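PDB 4F06: extracellular ligand-binding receptor from Rhodopseudomonas palustris, which probably captures lignin-derived benzoate compounds such as p-hydroxybenzoic acid and delivers them to an ABC transporter for uptake. Local coordinates for residues Pro98-Asn103 against Tyr296-Ala301. Numbering follows the deposited sequence.
With PHB (p-hydroxybenzoic acid), chain C; PHB (p-hydroxybenzoic acid), chain B.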
loop_
_atom_site.group_PDB
_atom_site.type_symbol
_atom_site.label_atom_id
_atom_site.label_comp_id
_atom_site.label_asym_id
_atom_site.label_seq_id
_atom_site.Cartn_x
_atom_site.Cartn_y
_atom_site.Cartn_z
ATOM N N PRO A 98 -0.699 20.170 -2.853
ATOM C CA PRO A 98 -0.218 18.977 -2.149
ATOM C C PRO A 98 -0.671 17.688 -2.814
ATOM O O PRO A 98 -1.666 17.685 -3.543
ATOM C CB PRO A 98 -0.853 19.099 -0.753
ATOM C CG PRO A 98 -1.195 20.592 -0.623
ATOM C CD PRO A 98 -1.589 21.013 -2.018
HETATM N N MSE A 99 0.049 16.604 -2.514
HETATM C CA MSE A 99 -0.289 15.274 -3.006
HETATM C C MSE A 99 -0.402 14.333 -1.830
HETATM O O MSE A 99 0.533 14.174 -1.015
HETATM C CB MSE A 99 0.775 14.770 -3.985
HETATM C CG MSE A 99 0.483 13.337 -4.507
HETATM SE SE MSE A 99 1.677 12.744 -5.975
HETATM C CE MSE A 99 3.409 12.574 -5.109
ATOM N N VAL A 100 -1.560 13.664 -1.771
ATOM C CA VAL A 100 -1.781 12.621 -0.772
ATOM C C VAL A 100 -1.582 11.263 -1.437
ATOM O O VAL A 100 -2.384 10.826 -2.262
ATOM C CB VAL A 100 -3.216 12.732 -0.212
ATOM C CG1 VAL A 100 -3.389 11.667 0.871
ATOM C CG2 VAL A 100 -3.450 14.127 0.380
ATOM N N VAL A 101 -0.448 10.637 -1.143
ATOM C CA VAL A 101 -0.100 9.375 -1.769
ATOM C C VAL A 101 -0.901 8.274 -1.081
ATOM O O VAL A 101 -0.819 8.097 0.145
ATOM C CB VAL A 101 1.424 9.101 -1.683
ATOM C CG1 VAL A 101 1.788 7.703 -2.153
ATOM C CG2 VAL A 101 2.159 10.145 -2.513
HETATM N N MSE A 102 -1.641 7.503 -1.892
HETATM C CA MSE A 102 -2.539 6.489 -1.384
HETATM C C MSE A 102 -2.089 5.077 -1.702
HETATM O O MSE A 102 -2.823 4.120 -1.434
HETATM C CB MSE A 102 -3.944 6.717 -1.885
HETATM C CG MSE A 102 -4.599 8.004 -1.412
HETATM SE SE MSE A 102 -6.209 8.408 -2.454
HETATM C CE MSE A 102 -6.931 9.840 -1.365
ATOM N N ASN A 103 -0.900 4.911 -2.271
ATOM C CA ASN A 103 -0.312 3.573 -2.348
ATOM C C ASN A 103 1.215 3.617 -2.412
ATOM O O ASN A 103 1.894 3.078 -1.511
ATOM C CB ASN A 103 -0.844 2.704 -3.506
ATOM C CG ASN A 103 -0.387 1.279 -3.356
ATOM O OD1 ASN A 103 -0.877 0.558 -2.474
ATOM N ND2 ASN A 103 0.595 0.861 -4.154
ATOM N N TYR A 296 -9.963 16.705 3.699
ATOM C CA TYR A 296 -11.002 17.514 4.378
ATOM C C TYR A 296 -10.349 18.364 5.461
ATOM O O TYR A 296 -10.701 19.550 5.630
ATOM C CB TYR A 296 -12.098 16.616 4.945
ATOM C CG TYR A 296 -13.134 16.232 3.892
ATOM C CD1 TYR A 296 -12.787 15.897 2.569
ATOM C CD2 TYR A 296 -14.479 16.123 4.249
ATOM C CE1 TYR A 296 -13.773 15.541 1.643
ATOM C CE2 TYR A 296 -15.449 15.742 3.346
ATOM C CZ TYR A 296 -15.098 15.432 2.048
ATOM O OH TYR A 296 -16.015 15.057 1.135
ATOM N N LYS A 297 -9.405 17.797 6.221
ATOM C CA LYS A 297 -8.723 18.604 7.238
ATOM C C LYS A 297 -7.965 19.792 6.605
ATOM O O LYS A 297 -7.987 20.901 7.141
ATOM C CB LYS A 297 -7.736 17.720 8.025
ATOM C CG LYS A 297 -6.946 18.497 9.071
ATOM C CD LYS A 297 -7.769 18.975 10.234
ATOM C CE LYS A 297 -6.840 19.570 11.284
ATOM N NZ LYS A 297 -7.674 19.919 12.455
HETATM N N MSE A 298 -7.274 19.541 5.497
HETATM C CA MSE A 298 -6.497 20.616 4.838
HETATM C C MSE A 298 -7.429 21.709 4.326
HETATM O O MSE A 298 -7.131 22.892 4.489
HETATM C CB MSE A 298 -5.652 20.057 3.685
HETATM C CG MSE A 298 -4.489 19.245 4.229
HETATM SE SE MSE A 298 -3.087 18.693 3.043
HETATM C CE MSE A 298 -4.197 17.420 2.070
ATOM N N ILE A 299 -8.574 21.334 3.741
ATOM C CA ILE A 299 -9.540 22.337 3.304
ATOM C C ILE A 299 -10.071 23.137 4.508
ATOM O O ILE A 299 -10.165 24.346 4.416
ATOM C CB ILE A 299 -10.659 21.648 2.486
ATOM C CG1 ILE A 299 -10.069 21.081 1.173
ATOM C CG2 ILE A 299 -11.801 22.601 2.173
ATOM C CD1 ILE A 299 -10.994 20.141 0.415
ATOM N N GLU A 300 -10.399 22.489 5.626
ATOM C CA GLU A 300 -10.865 23.266 6.796
ATOM C C GLU A 300 -9.773 24.210 7.269
ATOM O O GLU A 300 -10.037 25.395 7.555
ATOM C CB GLU A 300 -11.276 22.365 7.969
ATOM C CG GLU A 300 -12.528 21.589 7.708
ATOM C CD GLU A 300 -13.164 20.937 8.921
ATOM O OE1 GLU A 300 -12.526 20.703 9.987
ATOM O OE2 GLU A 300 -14.344 20.643 8.755
ATOM N N ALA A 301 -8.542 23.705 7.366
ATOM C CA ALA A 301 -7.461 24.521 7.932
ATOM C C ALA A 301 -7.201 25.758 7.086
ATOM O O ALA A 301 -6.751 26.774 7.618
ATOM C CB ALA A 301 -6.197 23.696 8.010
HETATM C "C1'" PHB C . -14.329 16.821 7.993
HETATM O "O1'" PHB C . -14.343 18.008 7.506
HETATM O "O2'" PHB C . -15.268 15.993 7.949
HETATM C C1 PHB C . -13.161 16.368 8.748
HETATM C C2 PHB C . -13.189 15.068 9.310
HETATM C C3 PHB C . -12.114 14.632 10.058
HETATM C C4 PHB C . -11.009 15.477 10.201
HETATM C C5 PHB C . -10.975 16.756 9.607
HETATM C C6 PHB C . -12.071 17.230 8.867
HETATM O O4 PHB C . -9.964 14.996 10.933
HETATM C "C1'" PHB B . 4.717 0.753 -5.597
HETATM O "O1'" PHB B . 5.217 1.508 -4.753
HETATM O "O2'" PHB B . 5.004 0.823 -6.842
HETATM C C1 PHB B . 3.788 -0.317 -5.115
HETATM C C2 PHB B . 3.883 -0.795 -3.794
HETATM C C3 PHB B . 3.065 -1.813 -3.364
HETATM C C4 PHB B . 2.169 -2.403 -4.230
HETATM C C5 PHB B . 2.068 -1.954 -5.530
HETATM C C6 PHB B . 2.877 -0.925 -5.994
HETATM O O4 PHB B . 1.382 -3.436 -3.869
#
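Selenomethionine Met298, given in one of its two deposited conformers, reaches from helix 283-301 to strand 99-101 and carries the whole contact by apolar packing. In this conformer its CE methyl lies 3.8 Å from Val100 CG2, while its SE sits 4.4 Å from Pro98 CB, a looser approach. The chain leaves the helix with CG anti to the carbonyl carbon (chi1 -72°), runs extended through chi2 and bends at chi3 (-69°), which turns the methyl to Val100. The side chains of Met298 and Val100 pass alongside each other in opposite directions. Val100 presents CG2, the branch anti to its carbonyl carbon; Met298 is backed by Tyr75, Ala311 and Val315.

Backbone polar groups pair within the helix or, for the strand, with neighbouring strands. Glu300 N hydrogen-bonds to Tyr296 O (3.0 Å), a helical turn, whereas Pro98 and Val100 pair through their backbones with strand 75-78.

Two bound p-hydroxybenzoic acid molecules are touched by residues of the two segments. One rests against the helix: its carboxylate carbon is in the plane of the Tyr296 ring, at the edge, and Lys297 CB packs 3.7 Å from its C5. At the other ligand, Asn103 ND2 comes within 3.4 Å of ring atom C6. The Tyr296 hydroxyl is held by Gly37 O, Trp32 meets the Tyr296 ring edge-to-face, and Asn103 ND2 is anchored by Tyr80 O.

The contact thus seats a helix on the mixed sheet of one lobe of a periplasmic binding protein fold. The helix segment contributes Tyr296, Lys297 and Glu300 to one ligand pocket, and the strand's end contributes Asn103 to the other. With just 102 Å² buried between the segments, their direct attachment is small and apolar, and rests on one side chain, modelled in two conformers.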